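Local coordinates for protein glycosyl hydrolase (Rhizobium leguminosarum bv. trifolii, PDB 5NDX) that probably hydrolyses O-glycosidic bonds as a family 39 glycosidase, being the bacterial orthologue of human alpha-L-iduronidase, and here holds a 4-methylumbelliferyl uronide, at residues L64-K68 with P100-F104; M110-R114 with S204-G208; D264-P268 with S311-A315; R437-L443 with Q521-D527; A533-L538 with S614-R620. The protein carries 2 engineered substitutions. One frame throughout, in Å; residues are numbered along the deposited sequence. Where two conformers were deposited one is given.

Contact 1: L64-K68 with P100-F104; sequences LLSAK and PSGLF. Unlike the reference sequence in segment 64-68: Leu65 (reference Val).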
# COMPACT_ATOMS: atom_id res chain seq x y z
N LEU A 64 -21.28 9.68 0.81
CA LEU A 64 -22.06 8.50 1.11
C LEU A 64 -23.25 8.79 2.04
O LEU A 64 -24.16 7.98 2.12
CB LEU A 64 -21.18 7.41 1.76
CG LEU A 64 -20.07 6.85 0.84
CD1 LEU A 64 -19.26 5.77 1.53
CD2 LEU A 64 -20.62 6.38 -0.51
N LEU A 65 -23.22 9.91 2.76
CA LEU A 65 -24.33 10.28 3.64
C LEU A 65 -25.40 11.02 2.85
O LEU A 65 -25.12 11.61 1.82
CB LEU A 65 -23.83 11.18 4.76
CG LEU A 65 -22.86 10.59 5.79
CD1 LEU A 65 -22.68 11.59 6.90
CD2 LEU A 65 -23.34 9.26 6.33
N SER A 66 -26.62 11.00 3.35
CA SER A 66 -27.65 11.92 2.84
C SER A 66 -28.48 12.43 4.02
O SER A 66 -28.55 11.78 5.08
CB SER A 66 -28.50 11.25 1.74
OG SER A 66 -29.08 10.09 2.28
N ALA A 67 -29.01 13.65 3.86
CA ALA A 67 -29.85 14.29 4.89
C ALA A 67 -31.12 13.49 5.01
O ALA A 67 -31.78 13.26 4.00
CB ALA A 67 -30.21 15.71 4.51
N LYS A 68 -31.43 13.04 6.22
CA LYS A 68 -32.79 12.69 6.58
C LYS A 68 -33.32 13.93 7.31
O LYS A 68 -32.87 14.23 8.43
CB LYS A 68 -32.84 11.41 7.45
CG LYS A 68 -32.85 10.12 6.63
CD LYS A 68 -33.61 8.95 7.28
CE LYS A 68 -32.73 8.11 8.19
NZ LYS A 68 -32.17 8.92 9.31
N PRO A 100 -22.93 16.03 2.26
CA PRO A 100 -24.13 15.20 2.25
C PRO A 100 -25.38 15.96 1.73
O PRO A 100 -25.71 17.01 2.27
CB PRO A 100 -24.31 14.82 3.72
CG PRO A 100 -22.95 15.01 4.34
CD PRO A 100 -22.40 16.21 3.63
N SER A 101 -26.00 15.42 0.69
CA SER A 101 -27.14 16.01 0.00
C SER A 101 -26.89 17.46 -0.42
O SER A 101 -27.79 18.26 -0.36
CB SER A 101 -28.38 15.95 0.90
OG SER A 101 -28.68 14.63 1.32
N GLY A 102 -25.66 17.81 -0.80
CA GLY A 102 -25.32 19.21 -1.12
C GLY A 102 -25.62 20.27 -0.05
O GLY A 102 -25.65 21.44 -0.35
N LEU A 103 -25.82 19.88 1.19
CA LEU A 103 -26.25 20.82 2.24
C LEU A 103 -25.30 21.94 2.56
O LEU A 103 -25.75 22.95 3.08
CB LEU A 103 -26.48 20.09 3.56
CG LEU A 103 -27.87 19.61 3.90
CD1 LEU A 103 -28.56 18.96 2.71
CD2 LEU A 103 -27.75 18.65 5.08
N PHE A 104 -24.01 21.76 2.36
CA PHE A 104 -23.03 22.77 2.75
C PHE A 104 -22.73 23.65 1.54
O PHE A 104 -22.41 23.15 0.48
CB PHE A 104 -21.79 22.09 3.37
CG PHE A 104 -22.09 21.44 4.69
CD1 PHE A 104 -22.64 20.16 4.75
CD2 PHE A 104 -21.91 22.12 5.87
CE1 PHE A 104 -22.98 19.57 5.96
CE2 PHE A 104 -22.25 21.55 7.09
CZ PHE A 104 -22.78 20.27 7.14
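Leu65 lays its CB against the ring of Pro100, with 3.8 Å between Leu65 CB and Pro100 CB. The contact joins two excursions of the TIM barrel: residues 64-68 lie between barrel strand 55-58 and helix 76-87, residues 100-104 in the loop that leads from strand 91-95 into helix 110-131. Beyond this pair, Leu65 also touches Leu78 and Leu119 of the two helices, so its buried side chain belongs to the packing between them. Ser66 pairs by backbone with Asp74 in a small antiparallel hairpin. The facing loop turns sharply: Ser101 and Gly102 both have positive phi, and Leu103 N donates to Pro100 O at 3.1 Å. This turn swings Leu103 back over Ala67, where Leu103 CD2 and Ala67 CB are 3.9 Å apart, and it presents the Ser101 hydroxyl to the backbone across the gap. There Ala67 N donates to Ser101 OG at 2.7 Å, nearly straight, with an N-H...O angle of 165°.

Contact 2: M110-R114 with S204-G208; sequences MDQVR and SCLTG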
# COMPACT_ATOMS: atom_id res chain seq x y z
N MET A 110 -21.65 30.92 9.83
CA MET A 110 -21.37 30.23 11.08
C MET A 110 -22.41 29.17 11.53
O MET A 110 -22.10 28.34 12.40
CB MET A 110 -21.12 31.23 12.22
CG MET A 110 -19.81 31.99 12.06
SD MET A 110 -18.31 30.97 12.14
CE MET A 110 -18.42 30.36 13.82
N ASP A 111 -23.62 29.20 10.98
CA ASP A 111 -24.57 28.11 11.27
C ASP A 111 -24.17 26.83 10.54
O ASP A 111 -24.35 25.74 11.05
CB ASP A 111 -26.00 28.48 10.92
CG ASP A 111 -26.61 29.47 11.92
OD1 ASP A 111 -26.38 29.37 13.15
OD2 ASP A 111 -27.31 30.37 11.44
N GLN A 112 -23.66 26.99 9.33
CA GLN A 112 -23.12 25.87 8.57
C GLN A 112 -21.83 25.32 9.20
O GLN A 112 -21.68 24.11 9.35
CB GLN A 112 -22.88 26.28 7.15
CG GLN A 112 -24.16 26.75 6.46
CD GLN A 112 -24.02 26.74 4.98
OE1 GLN A 112 -24.71 27.45 4.25
NE2 GLN A 112 -23.10 25.96 4.52
N VAL A 113 -20.94 26.22 9.62
CA VAL A 113 -19.72 25.86 10.33
C VAL A 113 -20.06 24.98 11.52
O VAL A 113 -19.43 23.94 11.71
CB VAL A 113 -18.90 27.09 10.77
CG1 VAL A 113 -17.72 26.72 11.67
CG2 VAL A 113 -18.39 27.84 9.54
N ARG A 114 -21.05 25.41 12.30
CA ARG A 114 -21.53 24.65 13.47
C ARG A 114 -22.22 23.32 13.12
O ARG A 114 -22.12 22.35 13.88
CB ARG A 114 -22.47 25.51 14.35
CG ARG A 114 -21.74 26.28 15.44
CD ARG A 114 -22.66 27.04 16.42
NE ARG A 114 -22.35 28.46 16.29
CZ ARG A 114 -22.92 29.32 15.45
NH1 ARG A 114 -23.98 28.99 14.71
NH2 ARG A 114 -22.46 30.54 15.40
N SER A 204 -9.41 30.09 16.85
CA SER A 204 -10.55 29.33 16.34
C SER A 204 -11.79 30.20 16.36
O SER A 204 -12.07 30.83 17.37
CB SER A 204 -10.78 28.10 17.20
OG SER A 204 -12.09 27.59 17.02
N CYS A 205 -12.56 30.18 15.28
CA CYS A 205 -13.83 30.86 15.22
C CYS A 205 -14.94 30.22 16.05
O CYS A 205 -16.03 30.76 16.05
CB CYS A 205 -14.31 30.94 13.76
SG CYS A 205 -14.93 29.37 13.05
N LEU A 206 -14.70 29.09 16.71
CA LEU A 206 -15.75 28.39 17.49
C LEU A 206 -15.53 28.41 19.00
O LEU A 206 -16.48 28.54 19.76
CB LEU A 206 -15.88 26.95 17.04
CG LEU A 206 -16.51 26.75 15.67
CD1 LEU A 206 -16.19 25.33 15.20
CD2 LEU A 206 -18.01 26.99 15.68
N THR A 207 -14.29 28.20 19.41
CA THR A 207 -13.83 28.61 20.73
C THR A 207 -13.59 30.09 20.43
O THR A 207 -14.10 30.61 19.43
CB THR A 207 -12.54 27.87 21.16
OG1 THR A 207 -11.40 28.38 20.45
CG2 THR A 207 -12.63 26.34 20.91
N GLY A 208 -12.81 30.79 21.23
CA GLY A 208 -12.31 32.09 20.73
C GLY A 208 -10.93 32.29 21.27
O GLY A 208 -10.47 33.42 21.43
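Met110, in the first turn of helix 110-131, starts the contact by pointing at the loop 204-208. Its three m rotamers fold the thioether over so that the methyl CE reaches Cys205: CE lies 3.3 Å from Cys205 O, 3.7 Å from Cys205 SG and 3.9 Å from Leu206 CD2. Asp111 follows on a part of the helix away from the loop and serves its own segment, its OD1 forming a 2.9 Å salt bridge with Arg114 NH1. Val113, one turn beyond the methionine's approach, is the buried member: its CG1 stands 4.1 Å from Cys205 SG and 4.0 Å from Leu206 CD2, and its side chain also touches Ala165 of helix 155-171. Arg114 closes the series with the apolar part of its chain, CG resting 3.8 Å from Leu206 CD2 while the guanidinium turns to Asp111. Opposite, an ST turn shapes the loop: Ser204 OG accepts from Leu206 N at 3.0 Å and, weakly, from Thr207 N at 3.3 Å. In this TIM-barrel domain the loop connects helix 190-200 to strand 216-219, and helix 155-171 supports both sides, Leu206 lying on its Ala168. With no hydrogen bond or salt bridge passing between the segments, the junction rests on van der Waals contact of methyl, sulfur and methylene groups, with Met110 CE also against the Cys205 carbonyl.

Contact 3: D264-P268 with S311-A315; sequences DECDP and SSDHA. Unlike the reference sequence in segment 311-315: Ser312 (reference Asn). With 8U8 ((2~{R},3~{S},4~{S},5~{R},6~{S})-6-(4-methyl-2-oxidanylidene-chromen-7-yl)oxy-3,4,5-tris(oxidanyl)oxane-2-carboxylic acid), chain M.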
# COMPACT_ATOMS: atom_id res chain seq x y z
N ASP A 264 0.65 12.53 1.74
CA ASP A 264 -0.57 11.74 1.70
C ASP A 264 -0.94 11.22 0.30
O ASP A 264 -1.96 10.53 0.14
CB ASP A 264 -1.75 12.53 2.39
CG ASP A 264 -2.07 13.86 1.71
OD1 ASP A 264 -1.46 14.19 0.63
OD2 ASP A 264 -2.96 14.58 2.21
N GLU A 265 -0.14 11.58 -0.70
CA GLU A 265 -0.35 11.09 -2.07
C GLU A 265 0.95 11.13 -2.83
O GLU A 265 1.22 12.09 -3.57
CB GLU A 265 -1.35 11.96 -2.83
CG GLU A 265 -2.77 11.52 -2.75
CD GLU A 265 -3.67 12.38 -3.61
OE1 GLU A 265 -3.40 12.52 -4.83
OE2 GLU A 265 -4.68 12.88 -3.07
N CYS A 266 1.77 10.13 -2.65
CA CYS A 266 3.08 10.20 -3.18
C CYS A 266 3.16 9.21 -4.34
O CYS A 266 3.36 8.03 -4.11
CB CYS A 266 4.06 9.90 -2.10
SG CYS A 266 5.78 9.97 -2.62
N ASP A 267 2.94 9.68 -5.56
CA ASP A 267 2.97 8.84 -6.75
C ASP A 267 4.06 9.35 -7.71
O ASP A 267 4.40 10.52 -7.69
CB ASP A 267 1.58 8.83 -7.43
CG ASP A 267 0.46 8.45 -6.44
OD1 ASP A 267 0.38 7.25 -6.02
OD2 ASP A 267 -0.32 9.36 -6.09
N PRO A 268 4.60 8.47 -8.53
CA PRO A 268 5.66 8.93 -9.43
C PRO A 268 5.16 9.90 -10.48
O PRO A 268 5.91 10.78 -10.91
CB PRO A 268 6.22 7.65 -10.02
CG PRO A 268 5.41 6.53 -9.49
CD PRO A 268 4.41 7.01 -8.54
N SER A 311 1.86 7.88 1.73
CA SER A 311 0.79 7.05 1.19
C SER A 311 0.84 7.15 -0.34
O SER A 311 0.95 8.23 -0.89
CB SER A 311 -0.56 7.54 1.72
OG SER A 311 -1.66 6.75 1.32
N SER A 312 0.73 6.01 -0.98
CA SER A 312 0.53 5.90 -2.41
C SER A 312 -0.95 6.11 -2.73
O SER A 312 -1.78 6.06 -1.85
CB SER A 312 1.01 4.52 -2.85
OG SER A 312 2.40 4.48 -2.70
N ASP A 313 -1.28 6.48 -3.93
CA ASP A 313 -2.69 6.67 -4.29
C ASP A 313 -3.02 5.83 -5.51
O ASP A 313 -3.34 6.34 -6.58
CB ASP A 313 -2.91 8.15 -4.49
CG ASP A 313 -4.35 8.51 -4.45
OD1 ASP A 313 -5.03 8.16 -3.47
OD2 ASP A 313 -4.78 9.16 -5.41
N HIS A 314 -2.87 4.52 -5.34
CA HIS A 314 -2.79 3.57 -6.43
C HIS A 314 -3.76 2.41 -6.35
O HIS A 314 -3.55 1.39 -7.01
CB HIS A 314 -1.36 3.12 -6.69
CG HIS A 314 -0.71 2.28 -5.61
ND1 HIS A 314 -1.27 2.00 -4.37
CD2 HIS A 314 0.49 1.67 -5.61
CE1 HIS A 314 -0.44 1.25 -3.67
NE2 HIS A 314 0.63 1.02 -4.41
N ALA A 315 -4.83 2.60 -5.56
CA ALA A 315 -5.86 1.56 -5.44
C ALA A 315 -7.09 1.83 -6.30
O ALA A 315 -8.13 1.23 -6.09
CB ALA A 315 -6.23 1.33 -3.97
C15 8U8 M . -6.37 19.91 -10.62
C13 8U8 M . -5.16 19.76 -9.92
C14 8U8 M . -4.29 20.85 -9.86
C16 8U8 M . -3.09 20.76 -9.14
O9 8U8 M . -2.36 21.75 -9.16
O8 8U8 M . -2.73 19.60 -8.49
C11 8U8 M . -3.61 18.55 -8.43
C10 8U8 M . -3.28 17.44 -7.65
C12 8U8 M . -4.83 18.61 -9.16
C7 8U8 M . -5.72 17.53 -9.04
C8 8U8 M . -5.39 16.42 -8.25
C9 8U8 M . -4.17 16.35 -7.56
O2 8U8 M . -3.81 15.30 -6.75
C5 8U8 M . -4.32 13.91 -6.90
O1 8U8 M . -4.20 13.53 -8.28
C1 8U8 M . -4.91 12.44 -8.72
C6 8U8 M . -3.99 11.82 -9.61
O7 8U8 M . -4.48 11.14 -10.50
O6 8U8 M . -2.81 12.01 -9.38
C2 8U8 M . -5.25 11.35 -7.65
O5 8U8 M . -4.06 10.57 -7.39
C3 8U8 M . -5.89 11.94 -6.32
O4 8U8 M . -7.21 11.53 -6.21
C4 8U8 M . -5.78 13.49 -6.27
O3 8U8 M . -6.07 13.93 -4.88
O HOH W 1 -3.02 8.19 -0.80
O HOH W 2 3.93 5.43 -4.59
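Three carboxylates crowd together: Glu265 OE1 lies 3.7 Å from Asp313 OD2, and Asp267 OD2 is 4.5 Å from the same Asp313 oxygen. The loops that carry them follow the seventh and eighth strands of the TIM barrel, where active sites of this fold lie. Cys266 N donates to Ser311 O at 2.7 Å, and Asp313 N to Asp267 OD1 at 2.8 Å. Water 1 bonds to Asp264 O, Ser311 OG and Ser312 O, while water 2 joins Cys266 O to Ser312 OG. The uronide's O3 donates to Glu265 OE2 and its O5 to Asp313 OD2, each at 2.5 Å. Glu265 lies beside Gln146, the altered residue at the predicted proton-donor position, and at the C-terminal end of the seventh strand, where related retaining glycosidases carry their nucleophile, probably its role too. Lys222 forms salt bridges with Glu265 and Asp267, Arg57 with Asp264 and Glu265, and His220 hydrogen-bonds Asp264. Positive neighbours thus offset the crowded negative charge, and Glu265 and Asp313 accept sugar hydroxyls.

Contact 4: R437-L443 with Q521-D527; sequences RHAICLL and QVLVVPD. Unlike the reference sequence in segment 437-443: Ile440 (reference Leu).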
# COMPACT_ATOMS: atom_id res chain seq x y z
N ARG A 437 21.25 -22.87 12.30
CA ARG A 437 20.76 -22.95 10.93
C ARG A 437 19.96 -21.69 10.60
O ARG A 437 19.12 -21.22 11.39
CB ARG A 437 19.70 -24.03 10.74
CG ARG A 437 20.07 -25.48 10.62
CD ARG A 437 18.81 -26.29 10.98
NE ARG A 437 18.15 -26.92 9.84
CZ ARG A 437 16.85 -27.23 9.76
NH1 ARG A 437 15.98 -26.93 10.71
NH2 ARG A 437 16.39 -27.81 8.65
N HIS A 438 20.12 -21.26 9.38
CA HIS A 438 19.29 -20.20 8.82
C HIS A 438 18.84 -20.60 7.45
O HIS A 438 19.55 -21.34 6.73
CB HIS A 438 20.10 -18.92 8.72
CG HIS A 438 20.42 -18.33 10.04
ND1 HIS A 438 19.68 -17.29 10.58
CD2 HIS A 438 21.37 -18.63 10.94
CE1 HIS A 438 20.19 -16.97 11.76
NE2 HIS A 438 21.20 -17.77 12.01
N ALA A 439 17.71 -20.05 7.06
CA ALA A 439 17.17 -20.21 5.71
C ALA A 439 17.28 -18.87 4.98
O ALA A 439 17.05 -17.79 5.57
CB ALA A 439 15.74 -20.66 5.76
N ILE A 440 17.70 -18.95 3.71
CA ILE A 440 17.83 -17.79 2.84
C ILE A 440 16.71 -17.85 1.80
O ILE A 440 16.67 -18.83 1.05
CB ILE A 440 19.19 -17.77 2.15
CG1 ILE A 440 20.31 -17.83 3.20
CG2 ILE A 440 19.35 -16.51 1.28
CD1 ILE A 440 21.70 -18.08 2.58
N CYS A 441 15.82 -16.85 1.79
CA CYS A 441 14.72 -16.72 0.84
C CYS A 441 14.99 -15.49 0.01
O CYS A 441 15.24 -14.42 0.56
CB CYS A 441 13.35 -16.53 1.54
SG CYS A 441 13.12 -17.70 2.90
N LEU A 442 14.97 -15.66 -1.32
CA LEU A 442 15.22 -14.58 -2.25
C LEU A 442 13.98 -14.35 -3.10
O LEU A 442 13.60 -15.21 -3.86
CB LEU A 442 16.39 -14.92 -3.15
CG LEU A 442 17.66 -15.37 -2.42
CD1 LEU A 442 18.61 -16.00 -3.42
CD2 LEU A 442 18.32 -14.25 -1.65
N LEU A 443 13.33 -13.21 -2.92
CA LEU A 443 12.16 -12.84 -3.70
C LEU A 443 12.56 -11.74 -4.72
O LEU A 443 13.36 -10.86 -4.38
CB LEU A 443 11.10 -12.29 -2.78
CG LEU A 443 10.59 -13.24 -1.72
CD1 LEU A 443 9.88 -12.47 -0.64
CD2 LEU A 443 9.61 -14.20 -2.39
N GLN A 521 14.08 -9.01 -2.43
CA GLN A 521 13.99 -9.09 -0.95
C GLN A 521 14.76 -10.32 -0.50
O GLN A 521 14.53 -11.43 -1.01
CB GLN A 521 12.53 -9.14 -0.51
CG GLN A 521 12.31 -8.75 0.93
CD GLN A 521 12.50 -7.28 1.14
OE1 GLN A 521 12.36 -6.46 0.22
NE2 GLN A 521 12.81 -6.91 2.38
N VAL A 522 15.74 -10.12 0.38
CA VAL A 522 16.53 -11.20 0.93
C VAL A 522 16.11 -11.37 2.41
O VAL A 522 16.24 -10.44 3.21
CB VAL A 522 18.01 -10.85 0.87
CG1 VAL A 522 18.85 -12.02 1.41
CG2 VAL A 522 18.42 -10.45 -0.58
N LEU A 523 15.61 -12.55 2.76
CA LEU A 523 15.23 -12.88 4.11
C LEU A 523 16.18 -13.96 4.56
O LEU A 523 16.36 -14.96 3.84
CB LEU A 523 13.80 -13.43 4.15
CG LEU A 523 12.72 -12.50 3.56
CD1 LEU A 523 11.36 -13.21 3.47
CD2 LEU A 523 12.61 -11.27 4.38
N VAL A 524 16.83 -13.72 5.69
CA VAL A 524 17.70 -14.72 6.32
C VAL A 524 17.12 -14.94 7.73
O VAL A 524 17.17 -14.04 8.56
CB VAL A 524 19.12 -14.24 6.42
CG1 VAL A 524 19.98 -15.30 7.06
CG2 VAL A 524 19.69 -13.90 5.03
N VAL A 525 16.52 -16.11 7.95
CA VAL A 525 15.73 -16.30 9.16
C VAL A 525 16.26 -17.50 9.97
O VAL A 525 16.66 -18.48 9.39
CB VAL A 525 14.24 -16.47 8.86
CG1 VAL A 525 13.74 -15.23 8.18
CG2 VAL A 525 13.94 -17.68 8.00
N PRO A 526 16.27 -17.40 11.32
CA PRO A 526 16.75 -18.50 12.14
C PRO A 526 15.71 -19.61 12.24
O PRO A 526 14.58 -19.44 11.87
CB PRO A 526 16.98 -17.85 13.51
CG PRO A 526 15.95 -16.76 13.55
CD PRO A 526 15.94 -16.22 12.13
N ASP A 527 16.15 -20.77 12.69
CA ASP A 527 15.29 -21.92 12.91
C ASP A 527 14.72 -21.84 14.35
O ASP A 527 15.46 -21.93 15.30
CB ASP A 527 16.12 -23.20 12.72
CG ASP A 527 15.31 -24.47 12.92
OD1 ASP A 527 14.10 -24.42 13.14
OD2 ASP A 527 15.91 -25.54 12.87
O HOH W 3 18.97 -20.74 14.00
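Apolar side chains line the middle of both faces of this antiparallel strand pair from the beta-sandwich that accompanies the barrel. On one face Leu442 CD2 meets Val522 CG1 at 3.8 Å and Ile440 CG1 faces Val524 CG2 at 4.4 Å, with Ile508 covering Ile440 and Val524. On the other, Cys441 CB and Leu523 CB are 4.1 Å apart, as are Ala439 CB and Val525 CG2. The short strand segments run 158° apart, N to C. Hydrogen-bonded pairs Ala439-Val525, Cys441-Leu523 and Leu443-Gln521 each make two bonds, such as Leu523 N to Cys441 O at 2.9 Å. Residues of the non-hydrogen-bonded pairs add CA-H...O contacts to neighbouring carbonyls opposite, as Val524 CA to Ala439 O at 3.2 Å. Strands 493-503 and 407-413 flank the pair. Past Pro526, Asp527 N reaches Arg437 O weakly at 3.3 Å, water 3 bridging the same atoms. Arg437 NH1 grips Asp527 OD2 at 2.6 Å, a salt bridge, and Asp527 OD1 pairs with Arg612. Charge and water thus finish a register that the buried strands set by backbone bonding.

Contact 5: A533-L538 with S614-R620; sequences AAPTGL and SELCLSR. Unlike the reference sequence in segment 533-538: Ala534 (reference Thr). Unlike the reference sequence in segment 614-620: Leu618 (reference Val), Ser619 (reference Phe). With SO4 (sulfate ion), chain H.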
# COMPACT_ATOMS: atom_id res chain seq x y z
N ALA A 533 2.90 -21.44 13.26
CA ALA A 533 1.54 -21.39 13.70
C ALA A 533 0.57 -21.47 12.51
O ALA A 533 0.80 -20.94 11.41
CB ALA A 533 1.30 -20.12 14.49
N ALA A 534 -0.51 -22.18 12.74
CA ALA A 534 -1.54 -22.34 11.74
C ALA A 534 -2.21 -21.00 11.43
O ALA A 534 -2.26 -20.10 12.27
CB ALA A 534 -2.55 -23.39 12.18
N PRO A 535 -2.66 -20.82 10.19
CA PRO A 535 -3.42 -19.59 9.90
C PRO A 535 -4.78 -19.59 10.61
O PRO A 535 -5.24 -20.63 11.03
CB PRO A 535 -3.64 -19.65 8.38
CG PRO A 535 -3.01 -20.88 7.91
CD PRO A 535 -2.56 -21.72 9.04
N THR A 536 -5.45 -18.45 10.64
CA THR A 536 -6.73 -18.30 11.31
C THR A 536 -7.73 -17.49 10.52
O THR A 536 -7.34 -16.71 9.63
CB THR A 536 -6.58 -17.63 12.68
OG1 THR A 536 -6.15 -16.28 12.54
CG2 THR A 536 -5.56 -18.39 13.55
N GLY A 537 -9.00 -17.64 10.86
CA GLY A 537 -10.03 -16.68 10.36
C GLY A 537 -10.29 -16.79 8.85
O GLY A 537 -10.42 -15.79 8.19
N LEU A 538 -10.36 -18.01 8.32
CA LEU A 538 -10.54 -18.18 6.89
C LEU A 538 -11.94 -17.79 6.47
O LEU A 538 -12.86 -18.40 6.97
CB LEU A 538 -10.34 -19.63 6.49
CG LEU A 538 -10.59 -19.98 5.01
CD1 LEU A 538 -9.67 -19.18 4.10
CD2 LEU A 538 -10.36 -21.45 4.78
N SER A 614 2.48 -26.04 9.05
CA SER A 614 1.77 -25.81 10.32
C SER A 614 1.01 -27.11 10.57
O SER A 614 0.32 -27.57 9.66
CB SER A 614 0.81 -24.64 10.26
OG SER A 614 -0.02 -24.70 9.12
N GLU A 615 1.25 -27.72 11.75
CA GLU A 615 0.62 -29.01 12.18
C GLU A 615 -0.92 -29.06 11.98
O GLU A 615 -1.50 -30.09 11.65
CB GLU A 615 0.95 -29.28 13.66
CG GLU A 615 2.30 -29.98 13.85
CD GLU A 615 2.83 -29.86 15.27
OE1 GLU A 615 4.04 -30.12 15.47
OE2 GLU A 615 2.06 -29.50 16.19
N LEU A 616 -1.53 -27.90 12.15
CA LEU A 616 -2.90 -27.66 11.84
C LEU A 616 -2.92 -26.87 10.49
O LEU A 616 -2.18 -25.90 10.31
CB LEU A 616 -3.43 -26.81 13.01
CG LEU A 616 -4.84 -26.45 13.56
CD1 LEU A 616 -4.66 -26.27 15.06
CD2 LEU A 616 -5.55 -25.19 13.00
N CYS A 617 -3.77 -27.32 9.57
CA CYS A 617 -4.33 -26.49 8.54
C CYS A 617 -5.63 -25.82 9.02
O CYS A 617 -6.16 -26.20 10.04
CB CYS A 617 -4.42 -27.28 7.22
SG CYS A 617 -2.68 -27.70 6.74
N LEU A 618 -6.00 -24.71 8.39
CA LEU A 618 -7.22 -23.95 8.69
C LEU A 618 -8.22 -24.30 7.60
O LEU A 618 -7.92 -24.09 6.43
CB LEU A 618 -6.92 -22.45 8.66
CG LEU A 618 -7.86 -21.54 9.43
CD1 LEU A 618 -9.26 -21.62 8.91
CD2 LEU A 618 -7.89 -22.04 10.84
N SER A 619 -9.38 -24.81 7.99
CA SER A 619 -10.45 -25.20 7.07
C SER A 619 -11.64 -24.25 7.07
O SER A 619 -11.80 -23.45 7.99
CB SER A 619 -10.99 -26.59 7.42
OG SER A 619 -10.02 -27.58 7.09
N ARG A 620 -12.39 -24.33 5.96
CA ARG A 620 -13.82 -23.94 5.82
C ARG A 620 -14.27 -23.81 4.32
O ARG A 620 -13.61 -24.39 3.45
CB ARG A 620 -14.24 -22.73 6.70
CG ARG A 620 -14.76 -23.19 8.07
CD ARG A 620 -16.18 -23.78 8.04
NE ARG A 620 -16.47 -24.55 6.82
CZ ARG A 620 -17.66 -24.65 6.22
NH1 ARG A 620 -17.76 -25.34 5.08
NH2 ARG A 620 -18.76 -24.10 6.73
S SO4 H . -0.79 -23.31 16.21
O1 SO4 H . 0.67 -23.50 16.34
O2 SO4 H . -1.47 -23.92 17.38
O3 SO4 H . -1.09 -21.86 16.17
O4 SO4 H . -1.30 -23.98 14.98
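Ser614 opens the second segment by setting its CB 3.6 Å from Ala534 CA; its hydroxyl OG donates to Leu616 O at 2.7 Å and tightens the turn. That same carbonyl, Leu616 O, lies 3.2 Å from Ala534 CB, and Leu616 CD2 rests against Ala534 CB at 3.6 Å. On the first segment, Ala534 N donates to sulfate O4 at 3.0 Å, the ion probably coming from the crystallisation liquor. Cys617 points away and is tied by a disulfide to Cys605 of strand 601-607. The topology here is that of a fibronectin type III-like sandwich, with strands 536-545, 549-557 and 590-594 in one sheet and 579-580, 566-572, 601-607 and 618-620 in the other; the first and last strands meet along one side. Their short segments run 26° from parallel with axes 7.3 Å apart, and no hydrogen bond crosses between them. Leu618 fills much of this gap: in the given conformer its CD2 lies 3.0 Å from Pro535 O and its CD1 3.3 Å from Leu538 CB. Pro535 and Leu538 also pack on Val604 and Trp556. The CA-to-CB bond of Ser619 points away from the first segment, while its backbone C is 3.8 Å from Leu538 CD2. Arg620, poorly ordered, brings its N within 3.7 Å of Leu538 CD2 before its side chain leads off.

Overall arrangement
Contacts 3 and 4 are buried, contacts 2 and 5 lie at the surface, and contact 1 is partly buried. Contacts 1, 2 and 3 belong to the TIM barrel, whereas contact 4 sits in the beta-sandwich and contact 5 in the C-terminal sandwich, strand 518-526 being followed directly by strand 536-545. Helix 110-131 links contacts 1 and 2, which touch where Phe104 CE2 meets Gln112 O at 3.5 Å. Chemistry follows place: charge, water and ligand near the chain's centre in contact 3, backbone pairing inside a sheet in contact 4, a lone hydrogen bond from a short strand to a loop in contact 1, and apolar packing without hydrogen bonds across contacts 2 and 5.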